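Local coordinates for protein aromatic amino acid aminotransferase I (Candida albicans WO-1, PDB 6HNU) that probably transfers amino groups between aromatic L-amino acids and 2-oxoglutarate, using pyridoxal 5'-phosphate as cofactor, at residues B[62-67]-B[343-347]; B[145-150]-B[172-178]; B[157-162]-B[207-213]. All blocks are in the same frame, centred on the assembly; numbering follows the deposited sequence.

Contact 1 of 3, residues B[62-67]-B[343-347]; sequences IPTPSF and LLRKW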
loop_
_atom_site.group_PDB
_atom_site.type_symbol
_atom_site.label_atom_id
_atom_site.label_comp_id
_atom_site.label_asym_id
_atom_site.label_seq_id
_atom_site.Cartn_x
_atom_site.Cartn_y
_atom_site.Cartn_z
ATOM N N ILE B 62 21.785 5.103 -13.112
ATOM C CA ILE B 62 22.049 3.878 -12.320
ATOM C C ILE B 62 23.456 3.387 -12.610
ATOM O O ILE B 62 24.028 3.727 -13.645
ATOM C CB ILE B 62 20.973 2.824 -12.638
ATOM C CG1 ILE B 62 21.166 2.204 -14.021
ATOM C CG2 ILE B 62 19.597 3.483 -12.478
ATOM C CD1 ILE B 62 20.069 1.210 -14.413
ATOM N N PRO B 63 24.046 2.587 -11.701
ATOM C CA PRO B 63 25.375 2.015 -11.947
ATOM C C PRO B 63 25.357 0.905 -13.005
ATOM O O PRO B 63 24.244 0.454 -13.372
ATOM C CB PRO B 63 25.820 1.534 -10.555
ATOM C CG PRO B 63 24.534 1.269 -9.818
ATOM C CD PRO B 63 23.554 2.307 -10.337
ATOM N N THR B 64 26.552 0.496 -13.480
ATOM C CA THR B 64 26.709 -0.419 -14.641
ATOM C C THR B 64 27.332 -1.732 -14.187
ATOM O O THR B 64 28.347 -1.751 -13.497
ATOM C CB THR B 64 27.497 0.234 -15.786
ATOM O OG1 THR B 64 28.774 0.625 -15.279
ATOM C CG2 THR B 64 26.762 1.431 -16.349
ATOM N N PRO B 65 26.733 -2.886 -14.559
ATOM C CA PRO B 65 27.363 -4.161 -14.303
ATOM C C PRO B 65 28.736 -4.147 -14.972
ATOM O O PRO B 65 28.869 -3.550 -16.043
ATOM C CB PRO B 65 26.440 -5.171 -14.964
ATOM C CG PRO B 65 25.099 -4.473 -15.065
ATOM C CD PRO B 65 25.449 -3.017 -15.265
ATOM N N SER B 66 29.733 -4.807 -14.364
ATOM C CA SER B 66 29.585 -5.746 -13.268
ATOM C C SER B 66 29.886 -5.092 -11.913
ATOM O O SER B 66 30.139 -5.852 -10.946
ATOM C CB SER B 66 30.465 -6.954 -13.509
ATOM O OG SER B 66 30.018 -7.644 -14.674
ATOM N N PHE B 67 29.841 -3.760 -11.816
ATOM C CA PHE B 67 30.066 -3.006 -10.545
ATOM C C PHE B 67 31.485 -3.325 -10.045
ATOM O O PHE B 67 31.714 -3.471 -8.817
ATOM C CB PHE B 67 28.975 -3.317 -9.512
ATOM C CG PHE B 67 27.606 -3.414 -10.135
ATOM C CD1 PHE B 67 26.911 -2.275 -10.531
ATOM C CD2 PHE B 67 26.998 -4.647 -10.309
ATOM C CE1 PHE B 67 25.683 -2.377 -11.167
ATOM C CE2 PHE B 67 25.759 -4.738 -10.917
ATOM C CZ PHE B 67 25.103 -3.606 -11.343
ATOM N N LEU B 343 15.499 -0.821 -14.659
ATOM C CA LEU B 343 16.807 -1.118 -14.044
ATOM C C LEU B 343 17.119 -2.604 -14.227
ATOM O O LEU B 343 18.220 -2.903 -14.700
ATOM C CB LEU B 343 16.810 -0.657 -12.582
ATOM C CG LEU B 343 18.059 -1.030 -11.792
ATOM C CD1 LEU B 343 18.317 -0.002 -10.686
ATOM C CD2 LEU B 343 17.921 -2.428 -11.218
ATOM N N LEU B 344 16.188 -3.512 -13.922
ATOM C CA LEU B 344 16.481 -4.960 -13.923
ATOM C C LEU B 344 16.752 -5.438 -15.351
ATOM O O LEU B 344 17.629 -6.300 -15.517
ATOM C CB LEU B 344 15.328 -5.718 -13.259
ATOM C CG LEU B 344 15.175 -5.472 -11.747
ATOM C CD1 LEU B 344 13.827 -5.956 -11.273
ATOM C CD2 LEU B 344 16.279 -6.146 -10.958
ATOM N N ARG B 345 16.013 -4.920 -16.330
ATOM C CA ARG B 345 16.152 -5.334 -17.751
ATOM C C ARG B 345 17.399 -4.697 -18.358
ATOM O O ARG B 345 18.015 -5.348 -19.211
ATOM C CB ARG B 345 14.882 -4.987 -18.514
ATOM C CG ARG B 345 13.766 -5.949 -18.139
ATOM C CD ARG B 345 12.459 -5.702 -18.831
ATOM N NE ARG B 345 11.529 -6.764 -18.475
ATOM C CZ ARG B 345 11.493 -7.960 -19.056
ATOM N NH1 ARG B 345 12.331 -8.243 -20.049
ATOM N NH2 ARG B 345 10.625 -8.870 -18.644
ATOM N N LYS B 346 17.806 -3.531 -17.873
ATOM C CA LYS B 346 19.044 -2.863 -18.365
ATOM C C LYS B 346 20.251 -3.669 -17.860
ATOM O O LYS B 346 21.186 -3.968 -18.638
ATOM C CB LYS B 346 19.103 -1.402 -17.927
ATOM C CG LYS B 346 20.357 -0.658 -18.384
ATOM C CD LYS B 346 20.464 -0.607 -19.904
ATOM C CE LYS B 346 21.734 0.061 -20.383
ATOM N NZ LYS B 346 21.809 0.029 -21.864
ATOM N N TRP B 347 20.205 -4.095 -16.595
ATOM C CA TRP B 347 21.260 -4.940 -16.003
ATOM C C TRP B 347 21.179 -6.351 -16.568
ATOM O O TRP B 347 22.231 -7.021 -16.714
ATOM C CB TRP B 347 21.102 -4.921 -14.487
ATOM C CG TRP B 347 21.455 -3.646 -13.801
ATOM C CD1 TRP B 347 21.920 -2.474 -14.316
ATOM C CD2 TRP B 347 21.402 -3.468 -12.386
ATOM N NE1 TRP B 347 22.128 -1.577 -13.304
ATOM C CE2 TRP B 347 21.824 -2.166 -12.110
ATOM C CE3 TRP B 347 21.035 -4.308 -11.332
ATOM C CZ2 TRP B 347 21.900 -1.669 -10.801
ATOM C CZ3 TRP B 347 21.094 -3.820 -10.044
ATOM C CH2 TRP B 347 21.538 -2.519 -9.780
#

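Contact 2 of 3, residues B[145-150]-B[172-178]; sequences WDSTLR and SANGQGV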
loop_
_atom_site.group_PDB
_atom_site.type_symbol
_atom_site.label_atom_id
_atom_site.label_comp_id
_atom_site.label_asym_id
_atom_site.label_seq_id
_atom_site.Cartn_x
_atom_site.Cartn_y
_atom_site.Cartn_z
ATOM N N TRP B 145 2.963 -9.098 4.683
ATOM C CA TRP B 145 2.701 -9.743 5.990
ATOM C C TRP B 145 1.288 -9.395 6.493
ATOM O O TRP B 145 0.507 -10.309 6.928
ATOM C CB TRP B 145 3.803 -9.352 6.983
ATOM C CG TRP B 145 3.465 -9.795 8.364
ATOM C CD1 TRP B 145 3.288 -9.001 9.457
ATOM C CD2 TRP B 145 3.249 -11.152 8.802
ATOM N NE1 TRP B 145 2.933 -9.760 10.543
ATOM C CE2 TRP B 145 2.936 -11.081 10.185
ATOM C CE3 TRP B 145 3.228 -12.403 8.161
ATOM C CZ2 TRP B 145 2.622 -12.204 10.934
ATOM C CZ3 TRP B 145 2.947 -13.519 8.920
ATOM C CH2 TRP B 145 2.664 -13.411 10.286
ATOM N N ASP B 146 0.904 -8.127 6.426
ATOM C CA ASP B 146 -0.451 -7.691 6.835
ATOM C C ASP B 146 -1.467 -8.490 6.026
ATOM O O ASP B 146 -2.388 -9.087 6.649
ATOM C CB ASP B 146 -0.615 -6.184 6.681
ATOM C CG ASP B 146 -1.955 -5.690 7.210
ATOM O OD1 ASP B 146 -2.187 -5.836 8.395
ATOM O OD2 ASP B 146 -2.688 -5.103 6.450
ATOM N N SER B 147 -1.243 -8.587 4.721
ATOM C CA SER B 147 -2.129 -9.323 3.768
ATOM C C SER B 147 -2.125 -10.818 4.045
ATOM O O SER B 147 -3.222 -11.422 3.904
ATOM C CB SER B 147 -1.791 -9.043 2.323
ATOM O OG SER B 147 -1.927 -7.648 2.077
ATOM N N THR B 148 -0.981 -11.404 4.452
ATOM C CA THR B 148 -0.884 -12.835 4.840
ATOM C C THR B 148 -1.822 -13.106 6.024
ATOM O O THR B 148 -2.578 -14.092 5.984
ATOM C CB THR B 148 0.566 -13.218 5.157
ATOM O OG1 THR B 148 1.336 -12.952 3.970
ATOM C CG2 THR B 148 0.690 -14.643 5.639
ATOM N N LEU B 149 -1.734 -12.297 7.067
ATOM C CA LEU B 149 -2.589 -12.469 8.259
ATOM C C LEU B 149 -4.052 -12.332 7.825
ATOM O O LEU B 149 -4.888 -13.137 8.267
ATOM C CB LEU B 149 -2.216 -11.399 9.280
ATOM C CG LEU B 149 -0.918 -11.621 10.052
ATOM C CD1 LEU B 149 -0.466 -10.319 10.658
ATOM C CD2 LEU B 149 -1.117 -12.674 11.119
ATOM N N ARG B 150 -4.362 -11.445 6.875
ATOM C CA ARG B 150 -5.792 -11.265 6.480
ATOM C C ARG B 150 -6.311 -12.425 5.629
ATOM O O ARG B 150 -7.551 -12.569 5.577
ATOM C CB ARG B 150 -6.019 -9.913 5.798
ATOM C CG ARG B 150 -5.704 -8.736 6.699
ATOM C CD ARG B 150 -5.628 -7.409 5.961
ATOM N NE ARG B 150 -6.958 -6.883 5.765
ATOM C CZ ARG B 150 -7.258 -5.726 5.171
ATOM N NH1 ARG B 150 -8.510 -5.345 5.122
ATOM N NH2 ARG B 150 -6.316 -4.959 4.642
ATOM N N SER B 172 1.315 -6.170 13.849
ATOM C CA SER B 172 0.329 -6.466 12.787
ATOM C C SER B 172 -0.613 -7.579 13.267
ATOM O O SER B 172 -1.841 -7.417 13.109
ATOM C CB SER B 172 1.020 -6.805 11.499
ATOM O OG SER B 172 0.073 -7.167 10.513
ATOM N N ALA B 173 -0.057 -8.675 13.798
ATOM C CA ALA B 173 -0.849 -9.816 14.303
ATOM C C ALA B 173 -1.748 -9.323 15.449
ATOM O O ALA B 173 -2.973 -9.713 15.472
ATOM C CB ALA B 173 0.034 -10.963 14.732
ATOM N N ASN B 174 -1.177 -8.561 16.384
ATOM C CA ASN B 174 -1.920 -8.038 17.568
ATOM C C ASN B 174 -3.148 -7.266 17.101
ATOM O O ASN B 174 -4.258 -7.471 17.649
ATOM C CB ASN B 174 -1.040 -7.160 18.447
ATOM C CG ASN B 174 0.072 -7.958 19.098
ATOM O OD1 ASN B 174 0.001 -9.188 19.145
ATOM N ND2 ASN B 174 1.045 -7.254 19.655
ATOM N N GLY B 175 -2.980 -6.478 16.051
ATOM C CA GLY B 175 -4.050 -5.628 15.496
ATOM C C GLY B 175 -5.173 -6.453 14.916
ATOM O O GLY B 175 -6.292 -5.945 14.904
ATOM N N GLN B 176 -4.901 -7.677 14.467
ATOM C CA GLN B 176 -5.923 -8.547 13.862
ATOM C C GLN B 176 -6.427 -9.592 14.869
ATOM O O GLN B 176 -7.204 -10.443 14.455
ATOM C CB GLN B 176 -5.331 -9.151 12.607
ATOM C CG GLN B 176 -4.973 -8.069 11.607
ATOM C CD GLN B 176 -4.468 -8.651 10.328
ATOM O OE1 GLN B 176 -4.924 -9.703 9.856
ATOM N NE2 GLN B 176 -3.504 -7.943 9.755
ATOM N N GLY B 177 -6.071 -9.471 16.144
ATOM C CA GLY B 177 -6.468 -10.424 17.194
ATOM C C GLY B 177 -5.899 -11.814 16.966
ATOM O O GLY B 177 -6.552 -12.797 17.361
ATOM N N VAL B 178 -4.743 -11.932 16.299
ATOM C CA VAL B 178 -4.130 -13.254 16.020
ATOM C C VAL B 178 -3.080 -13.523 17.085
ATOM O O VAL B 178 -2.186 -12.678 17.252
ATOM C CB VAL B 178 -3.578 -13.317 14.592
ATOM C CG1 VAL B 178 -2.925 -14.661 14.315
ATOM C CG2 VAL B 178 -4.698 -12.997 13.610
#

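Contact 3 of 3, residues B[157-162]-B[207-213]; sequences DTILVE and PKFLYTI. With PLP (pyridoxal-5'-phosphate), chain I.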
loop_
_atom_site.group_PDB
_atom_site.type_symbol
_atom_site.label_atom_id
_atom_site.label_comp_id
_atom_site.label_asym_id
_atom_site.label_seq_id
_atom_site.Cartn_x
_atom_site.Cartn_y
_atom_site.Cartn_z
ATOM N N ASP B 157 -7.491 -16.909 16.037
ATOM C CA ASP B 157 -6.615 -17.965 15.463
ATOM C C ASP B 157 -5.204 -17.816 16.065
ATOM O O ASP B 157 -4.871 -16.773 16.657
ATOM C CB ASP B 157 -6.548 -17.936 13.930
ATOM C CG ASP B 157 -7.785 -18.413 13.187
ATOM O OD1 ASP B 157 -8.666 -19.024 13.818
ATOM O OD2 ASP B 157 -7.836 -18.194 11.943
ATOM N N THR B 158 -4.398 -18.856 15.933
ATOM C CA THR B 158 -2.983 -18.875 16.359
ATOM C C THR B 158 -2.076 -19.007 15.147
ATOM O O THR B 158 -2.366 -19.827 14.229
ATOM C CB THR B 158 -2.731 -20.015 17.358
ATOM O OG1 THR B 158 -3.453 -19.645 18.526
ATOM C CG2 THR B 158 -1.272 -20.182 17.727
ATOM N N ILE B 159 -0.969 -18.283 15.206
ATOM C CA ILE B 159 0.242 -18.548 14.368
ATOM C C ILE B 159 1.431 -18.872 15.270
ATOM O O ILE B 159 1.449 -18.441 16.466
ATOM C CB ILE B 159 0.535 -17.356 13.443
ATOM C CG1 ILE B 159 0.860 -16.076 14.213
ATOM C CG2 ILE B 159 -0.643 -17.195 12.515
ATOM C CD1 ILE B 159 1.494 -15.000 13.353
ATOM N N LEU B 160 2.411 -19.591 14.719
ATOM C CA LEU B 160 3.698 -19.797 15.397
ATOM C C LEU B 160 4.655 -18.735 14.868
ATOM O O LEU B 160 4.653 -18.496 13.619
ATOM C CB LEU B 160 4.223 -21.211 15.143
ATOM C CG LEU B 160 3.247 -22.343 15.492
ATOM C CD1 LEU B 160 3.833 -23.663 15.071
ATOM C CD2 LEU B 160 2.949 -22.318 16.973
ATOM N N VAL B 161 5.408 -18.130 15.789
ATOM C CA VAL B 161 6.469 -17.130 15.483
ATOM C C VAL B 161 7.740 -17.553 16.210
ATOM O O VAL B 161 7.626 -18.234 17.238
ATOM C CB VAL B 161 6.067 -15.692 15.847
ATOM C CG1 VAL B 161 4.768 -15.249 15.158
ATOM C CG2 VAL B 161 5.940 -15.497 17.359
ATOM N N GLU B 162 8.902 -17.107 15.706
ATOM C CA GLU B 162 10.201 -17.219 16.398
ATOM C C GLU B 162 10.073 -16.525 17.762
ATOM O O GLU B 162 9.469 -15.446 17.838
ATOM C CB GLU B 162 11.323 -16.698 15.500
ATOM C CG GLU B 162 11.519 -17.637 14.326
ATOM C CD GLU B 162 12.116 -17.064 13.057
ATOM O OE1 GLU B 162 11.842 -15.899 12.744
ATOM O OE2 GLU B 162 12.776 -17.848 12.351
ATOM N N PRO B 207 -2.369 -24.309 14.651
ATOM C CA PRO B 207 -1.937 -23.010 14.171
ATOM C C PRO B 207 -2.088 -22.997 12.648
ATOM O O PRO B 207 -1.873 -24.008 12.043
ATOM C CB PRO B 207 -0.464 -22.885 14.578
ATOM C CG PRO B 207 -0.159 -24.102 15.399
ATOM C CD PRO B 207 -1.255 -25.118 15.145
ATOM N N LYS B 208 -2.401 -21.832 12.072
ATOM C CA LYS B 208 -2.563 -21.690 10.600
ATOM C C LYS B 208 -1.212 -21.773 9.908
ATOM O O LYS B 208 -1.145 -22.327 8.807
ATOM C CB LYS B 208 -3.269 -20.376 10.279
ATOM C CG LYS B 208 -4.579 -20.208 11.021
ATOM C CD LYS B 208 -5.582 -21.345 10.840
ATOM C CE LYS B 208 -5.945 -21.634 9.397
ATOM N NZ LYS B 208 -6.818 -20.567 8.839
ATOM N N PHE B 209 -0.168 -21.243 10.523
ATOM C CA PHE B 209 1.164 -21.257 9.898
ATOM C C PHE B 209 2.253 -20.922 10.914
ATOM O O PHE B 209 2.001 -20.449 12.059
ATOM C CB PHE B 209 1.153 -20.294 8.702
ATOM C CG PHE B 209 0.891 -18.837 8.982
ATOM C CD1 PHE B 209 1.834 -18.032 9.619
ATOM C CD2 PHE B 209 -0.255 -18.234 8.507
ATOM C CE1 PHE B 209 1.587 -16.696 9.850
ATOM C CE2 PHE B 209 -0.484 -16.881 8.705
ATOM C CZ PHE B 209 0.445 -16.108 9.367
ATOM N N LEU B 210 3.475 -21.089 10.429
ATOM C CA LEU B 210 4.709 -20.627 11.092
ATOM C C LEU B 210 5.267 -19.450 10.302
ATOM O O LEU B 210 5.349 -19.550 9.071
ATOM C CB LEU B 210 5.722 -21.776 11.174
ATOM C CG LEU B 210 7.157 -21.338 11.482
ATOM C CD1 LEU B 210 7.302 -20.852 12.904
ATOM C CD2 LEU B 210 8.141 -22.466 11.217
ATOM N N TYR B 211 5.555 -18.364 11.011
ATOM C CA TYR B 211 6.161 -17.126 10.476
ATOM C C TYR B 211 7.641 -17.196 10.828
ATOM O O TYR B 211 7.952 -17.218 12.007
ATOM C CB TYR B 211 5.463 -15.885 11.069
ATOM C CG TYR B 211 6.157 -14.570 10.803
ATOM C CD1 TYR B 211 6.199 -14.030 9.528
ATOM C CD2 TYR B 211 6.803 -13.879 11.813
ATOM C CE1 TYR B 211 6.868 -12.856 9.252
ATOM C CE2 TYR B 211 7.477 -12.692 11.574
ATOM C CZ TYR B 211 7.521 -12.190 10.280
ATOM O OH TYR B 211 8.190 -11.037 10.043
ATOM N N THR B 212 8.519 -17.208 9.827
ATOM C CA THR B 212 9.970 -17.345 10.008
ATOM C C THR B 212 10.707 -16.307 9.176
ATOM O O THR B 212 10.496 -16.212 7.960
ATOM C CB THR B 212 10.430 -18.796 9.772
ATOM O OG1 THR B 212 11.835 -18.840 9.962
ATOM C CG2 THR B 212 10.130 -19.349 8.396
ATOM N N ILE B 213 11.625 -15.608 9.816
ATOM C CA ILE B 213 12.629 -14.791 9.083
ATOM C C ILE B 213 13.882 -15.651 9.037
ATOM O O ILE B 213 14.793 -15.445 9.863
ATOM C CB ILE B 213 12.820 -13.446 9.802
ATOM C CG1 ILE B 213 11.480 -12.795 10.145
ATOM C CG2 ILE B 213 13.697 -12.533 8.976
ATOM C CD1 ILE B 213 11.529 -11.784 11.273
HETATM N N1 PLP I . 10.160 -8.155 7.449
HETATM C C2 PLP I . 11.184 -8.191 8.306
HETATM C C2A PLP I . 11.374 -9.408 9.141
HETATM C C3 PLP I . 12.061 -7.116 8.433
HETATM O O3 PLP I . 13.045 -7.192 9.380
HETATM C C4 PLP I . 11.843 -5.965 7.649
HETATM C C4A PLP I . 12.732 -4.813 7.789
HETATM C C5 PLP I . 10.788 -5.959 6.727
HETATM C C6 PLP I . 9.967 -7.058 6.685
HETATM C C5A PLP I . 10.454 -4.735 5.910
HETATM O O4P PLP I . 10.226 -5.088 4.518
HETATM P P PLP I . 9.738 -4.091 3.439
HETATM O O1P PLP I . 9.834 -4.948 2.198
HETATM O O2P PLP I . 10.721 -2.886 3.467
HETATM O O3P PLP I . 8.315 -3.673 3.801
HETATM O O HOH W 1 9.279 -15.168 13.466
#

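Contact 1 of 3, residues B[62-67]-B[343-347]
Trp347 carries its CG beside the backbone N and opposite the carbonyl carbon (chi1 -71°), which swings the indole off its helix and toward the segment 62-67, where Phe67, with the same kind of first torsion, brings its ring in to meet it. The two rings form a T-shaped pair: the edge of Phe67 points at the indole face, the centroids of the Phe67 ring and the Trp347 six-membered ring are 4.9 Å apart, and the planes stand at 68°. Phe67 CZ is the leading atom, 3.7 Å from Trp347 CE2 and above the middle of the indole. The other indole face is backed by Leu343 CD2, one helical turn earlier. The polar edge of the indole is used as well: Trp347 NE1 donates to Pro63 O at 2.9 Å, along a bent path (140° at the hydrogen) that leaves the ring plane. Around this bond Ile62 CD1 reaches between Trp347 NE1, at 3.6 Å, and Leu343 CG, at 4.0 Å, while the Pro65 ring lies across the five-membered end, with Pro65 CD 3.7 Å from Trp347 CD1. Trp355, two turns further along the same helix, adds to the cluster by meeting both Phe67 and Trp347, and Pro54 of the second subunit packs on Ile62, Pro63 and Trp347. The whole is a small aromatic and proline cluster at the dimer interface, joining the loop between strands 57-62 and 81-86 to helix 334-377, which appears to be the long interdomain helix of fold-type I aminotransferases.

Contact 2 of 3, residues B[145-150]-B[172-178]
Apolar contacts centre on Leu149 of helix 141-152. Its CG sits beside the backbone N (chi1 -76°), which directs the branched end at Ser172, Ala173 and Val178. Both methyls touch Ala173 CB; Leu149 CD2 also meets Val178 CG1 at 4.2 Å, and Leu149 CD1 presses against Ser172 OG at 3.2 Å. Leu149 CD1 lies against a face of the Trp145 indole in its own helix as well, and Ser172 CB approaches that indole obliquely, 3.6 Å from Trp145 NE1, whose hydrogen goes to Ala169 O.

Two weak hydrogen bonds cross the pair. Ser172 OG gives one to Asp146 OD1 at 3.4 Å. Gln176 stretches its chain along the flank of Leu149 and Arg150, and its NE2 gives Asp146 O the other, long but nearly straight, at 3.5 Å (173°). The same nitrogen is close to Asp146 OD1, but the N-H angle is poor; the amide and carboxylate planes are 87° apart. Gln176 OE1 rests against carbon, 3.2 Å from Leu149 CB and 3.4 Å from Arg150 CG.

The charged groups reach across to the second subunit: Asp146 OD2 pairs in a salt bridge with Arg150 of that subunit, and Arg150 with its Asp146, so this face, Gln176 included, is part of the dimer interface.

Backbone bonds end the second helix in a Schellman motif, with Gly177 at positive phi and Val178 N returning to Ala173 O at 3.0 Å. Ile159 of strand 158-162 packs against Trp145, Leu149 and Val178, while helix 315-327 meets Ser147 and Arg150; helix 141-152 and the turn after helix 167-175 thus both rest on the strand that lies between the helices in sequence.

Contact 3 of 3, residues B[157-162]-B[207-213]
Glu162 holds the C-terminal end of strand 209-212 with both carboxylate oxygens. Its OE1 accepts from Ile213 N at 3.0 Å on the syn side, and its OE2 takes the Thr212 OG1 hydroxyl at 2.8 Å from well above the carboxylate plane. The Ile213 so fixed puts CD1 3.2 Å from the methyl carbon C2A of the pyridoxal phosphate, and Tyr211 OH, bonded to Asp246, stands near the same methyl.

Behind this shell the strands run parallel (27° between their directions): Leu160 N gives to Phe209 O and Leu160 O receives Tyr211 N, both at 2.8 Å, while Lys208 N bonds Thr158 O near the other end. Ile159 CG2 lies over the Phe209 ring in a CH-pi contact, 3.6 Å from its centroid. Leu160 and Leu210 share a face of the sheet, where their side chains touch, and Leu160 CG also meets Pro207 CG.

A water bridges Glu162 N, Glu162 OE1 and Tyr211 O where the strands part. With Gln217 NE2 also donating to OE1, the buried carboxylate is surrounded by donors, which is consistent with its being ionised; these bonds tie the strand end bearing Ile213 to Glu162.

Contacts 2 and 3 form one continuous region, their centres about 11 Å apart. Trp145 of contact 2 joins them, with its CZ3 3.3 Å from Tyr211 CD1 and its CH2 3.5 Å from Phe209 CE1, both in contact 3. The Trp145 side chain lies about 6 Å from the pyridoxal phosphate that contact 3 touches directly, so contact 2 approaches the cofactor through Trp145, whose indole meets Tyr211 of the pocket. Contact 1 is remote: its centre is about 36 Å from that of contact 2 and about 37 Å from that of contact 3, across the chain's centre. Both contact 1 and contact 2 touch the second subunit, whose Tyr105 hydrogen-bonds to this pyridoxal phosphate.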